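Local coordinates for obscurin (Homo sapiens, PDB 2YZ8), which is a giant muscle protein built largely of immunoglobulin-like domains, one of which forms this structure, and probably helps organise the sarcomere, at residues D52-R57 with L65-L70. Numbering follows the deposited sequence.
Sequences DKYSLR and LVVRNL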
loop_
_atom_site.group_PDB
_atom_site.type_symbol
_atom_site.label_atom_id
_atom_site.label_comp_id
_atom_site.label_asym_id
_atom_site.label_seq_id
_atom_site.Cartn_x
_atom_site.Cartn_y
_atom_site.Cartn_z
ATOM N N ASP A 52 -8.789 -10.821 -4.492
ATOM C CA ASP A 52 -8.117 -11.875 -3.733
ATOM C C ASP A 52 -6.667 -11.493 -3.431
ATOM O O ASP A 52 -6.148 -11.806 -2.360
ATOM C CB ASP A 52 -8.174 -13.211 -4.485
ATOM C CG ASP A 52 -9.570 -13.834 -4.489
ATOM O OD1 ASP A 52 -10.512 -13.247 -3.911
ATOM O OD2 ASP A 52 -9.725 -14.929 -5.075
ATOM N N LYS A 53 -6.035 -10.796 -4.370
ATOM C CA LYS A 53 -4.641 -10.375 -4.232
ATOM C C LYS A 53 -4.466 -9.196 -3.278
ATOM O O LYS A 53 -3.592 -9.218 -2.406
ATOM C CB LYS A 53 -4.052 -10.014 -5.599
ATOM C CG LYS A 53 -2.542 -9.818 -5.584
ATOM C CD LYS A 53 -1.843 -11.159 -5.445
ATOM C CE LYS A 53 -0.398 -10.993 -5.069
ATOM N NZ LYS A 53 0.217 -12.306 -4.755
ATOM N N TYR A 54 -5.288 -8.167 -3.464
ATOM C CA TYR A 54 -5.172 -6.942 -2.693
ATOM C C TYR A 54 -6.398 -6.723 -1.831
ATOM O O TYR A 54 -7.530 -6.875 -2.298
ATOM C CB TYR A 54 -4.981 -5.735 -3.614
ATOM C CG TYR A 54 -3.902 -5.915 -4.653
ATOM C CD1 TYR A 54 -2.552 -5.798 -4.315
ATOM C CD2 TYR A 54 -4.229 -6.193 -5.976
ATOM C CE1 TYR A 54 -1.556 -5.961 -5.276
ATOM C CE2 TYR A 54 -3.244 -6.366 -6.940
ATOM C CZ TYR A 54 -1.916 -6.247 -6.584
ATOM O OH TYR A 54 -0.959 -6.410 -7.546
ATOM N N SER A 55 -6.165 -6.365 -0.573
ATOM C CA SER A 55 -7.238 -5.945 0.314
ATOM C C SER A 55 -6.974 -4.495 0.708
ATOM O O SER A 55 -5.899 -4.171 1.233
ATOM C CB SER A 55 -7.305 -6.854 1.544
ATOM O OG SER A 55 -8.385 -6.500 2.386
ATOM N N LEU A 56 -7.937 -3.623 0.411
ATOM C CA LEU A 56 -7.811 -2.194 0.691
ATOM C C LEU A 56 -8.648 -1.867 1.914
ATOM O O LEU A 56 -9.866 -2.010 1.886
ATOM C CB LEU A 56 -8.279 -1.351 -0.500
ATOM C CG LEU A 56 -7.404 -1.237 -1.747
ATOM C CD1 LEU A 56 -7.311 -2.559 -2.502
ATOM C CD2 LEU A 56 -7.954 -0.146 -2.644
ATOM N N ARG A 57 -7.984 -1.444 2.985
ATOM C CA ARG A 57 -8.644 -1.264 4.276
ATOM C C ARG A 57 -8.486 0.154 4.803
ATOM O O ARG A 57 -7.496 0.818 4.527
ATOM C CB ARG A 57 -8.110 -2.279 5.289
ATOM C CG ARG A 57 -8.207 -3.717 4.804
ATOM C CD ARG A 57 -7.604 -4.706 5.773
ATOM N NE ARG A 57 -7.608 -6.048 5.193
ATOM C CZ ARG A 57 -7.291 -7.161 5.849
ATOM N NH1 ARG A 57 -6.939 -7.113 7.130
ATOM N NH2 ARG A 57 -7.327 -8.329 5.220
ATOM N N LEU A 65 -2.938 -1.335 2.899
ATOM C CA LEU A 65 -3.020 -2.234 1.745
ATOM C C LEU A 65 -2.384 -3.568 2.102
ATOM O O LEU A 65 -1.212 -3.633 2.486
ATOM C CB LEU A 65 -2.324 -1.648 0.502
ATOM C CG LEU A 65 -2.150 -2.586 -0.707
ATOM C CD1 LEU A 65 -3.462 -2.780 -1.467
ATOM C CD2 LEU A 65 -1.048 -2.102 -1.649
ATOM N N VAL A 66 -3.166 -4.630 1.971
ATOM C CA VAL A 66 -2.677 -5.969 2.223
ATOM C C VAL A 66 -2.437 -6.644 0.879
ATOM O O VAL A 66 -3.331 -6.720 0.037
ATOM C CB VAL A 66 -3.655 -6.787 3.113
ATOM C CG1 VAL A 66 -3.056 -8.138 3.472
ATOM C CG2 VAL A 66 -3.980 -6.015 4.383
ATOM N N VAL A 67 -1.203 -7.090 0.678
ATOM C CA VAL A 67 -0.820 -7.838 -0.512
ATOM C C VAL A 67 -0.658 -9.283 -0.068
ATOM O O VAL A 67 0.312 -9.621 0.607
ATOM C CB VAL A 67 0.514 -7.323 -1.109
ATOM C CG1 VAL A 67 0.772 -7.958 -2.469
ATOM C CG2 VAL A 67 0.504 -5.805 -1.226
ATOM N N ARG A 68 -1.618 -10.126 -0.429
ATOM C CA ARG A 68 -1.634 -11.514 0.020
ATOM C C ARG A 68 -0.832 -12.419 -0.916
ATOM O O ARG A 68 -0.534 -12.036 -2.051
ATOM C CB ARG A 68 -3.075 -12.003 0.176
ATOM C CG ARG A 68 -3.781 -11.393 1.381
ATOM C CD ARG A 68 -5.267 -11.690 1.395
ATOM N NE ARG A 68 -5.997 -10.815 0.483
ATOM C CZ ARG A 68 -7.269 -10.467 0.630
ATOM N NH1 ARG A 68 -7.975 -10.903 1.664
ATOM N NH2 ARG A 68 -7.836 -9.668 -0.260
ATOM N N ASN A 69 -0.477 -13.607 -0.424
ATOM C CA ASN A 69 0.320 -14.588 -1.176
ATOM C C ASN A 69 1.523 -13.964 -1.898
ATOM O O ASN A 69 1.648 -14.059 -3.128
ATOM C CB ASN A 69 -0.561 -15.376 -2.159
ATOM C CG ASN A 69 -1.640 -16.198 -1.462
ATOM O OD1 ASN A 69 -2.424 -15.680 -0.667
ATOM N ND2 ASN A 69 -1.693 -17.490 -1.776
ATOM N N LEU A 70 2.403 -13.326 -1.126
ATOM C CA LEU A 70 3.550 -12.619 -1.692
ATOM C C LEU A 70 4.451 -13.500 -2.549
ATOM O O LEU A 70 4.912 -14.560 -2.109
ATOM C CB LEU A 70 4.388 -11.945 -0.601
ATOM C CG LEU A 70 4.091 -10.486 -0.247
ATOM C CD1 LEU A 70 5.142 -10.018 0.730
ATOM C CD2 LEU A 70 4.085 -9.585 -1.479
HETATM O O HOH W 1 -10.216 -7.533 -0.801
#
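Asp52 meets Arg68 through its backbone: its O lies 3.0 Å from Arg68 NE, chi3 of -79° turning NE toward that carbonyl. Lys53 works from both ends. Its O accepts a nearly straight bond from Arg68 N (2.9 Å), while chi2 of 73° bends its side chain at CD, and the extended remainder ends with NZ 2.8 Å from Arg68 O, in the carbonyl plane, and in a salt bridge with Asp74. On the way, Lys53 CG sits over the centre of the Tyr54 ring. An alanine here would probably cost Asp74 this salt bridge, leave Arg68 O without the ammonium bond and uncover that face of the tyrosine ring. Tyr54 CE1 touches Val67 CG1 obliquely at 4.2 Å, the two side chains pointing the same way, and a water links Tyr54 O with Arg68 NH2. This antiparallel hairpin is the D–E pair of an I-set immunoglobulin domain, at one edge of its four-stranded sheet. Ser55 and Val66 form a hydrogen-bonded pair, N and O exchanging two bonds of 2.9 Å, and Ser55 CB lies over one face of the Arg68 guanidinium. Leu56 CD1 meets Leu65 CD1 at 4.0 Å, on the side facing the sandwich core, where both reach Trp41 of the other sheet. Arg57 lays one face of its guanidinium on Val66 CG2, which sits over its centre, 3.7 Å from the plane, its rotation fixed by a nearly straight NE bond to Ser55 OG lying in that plane.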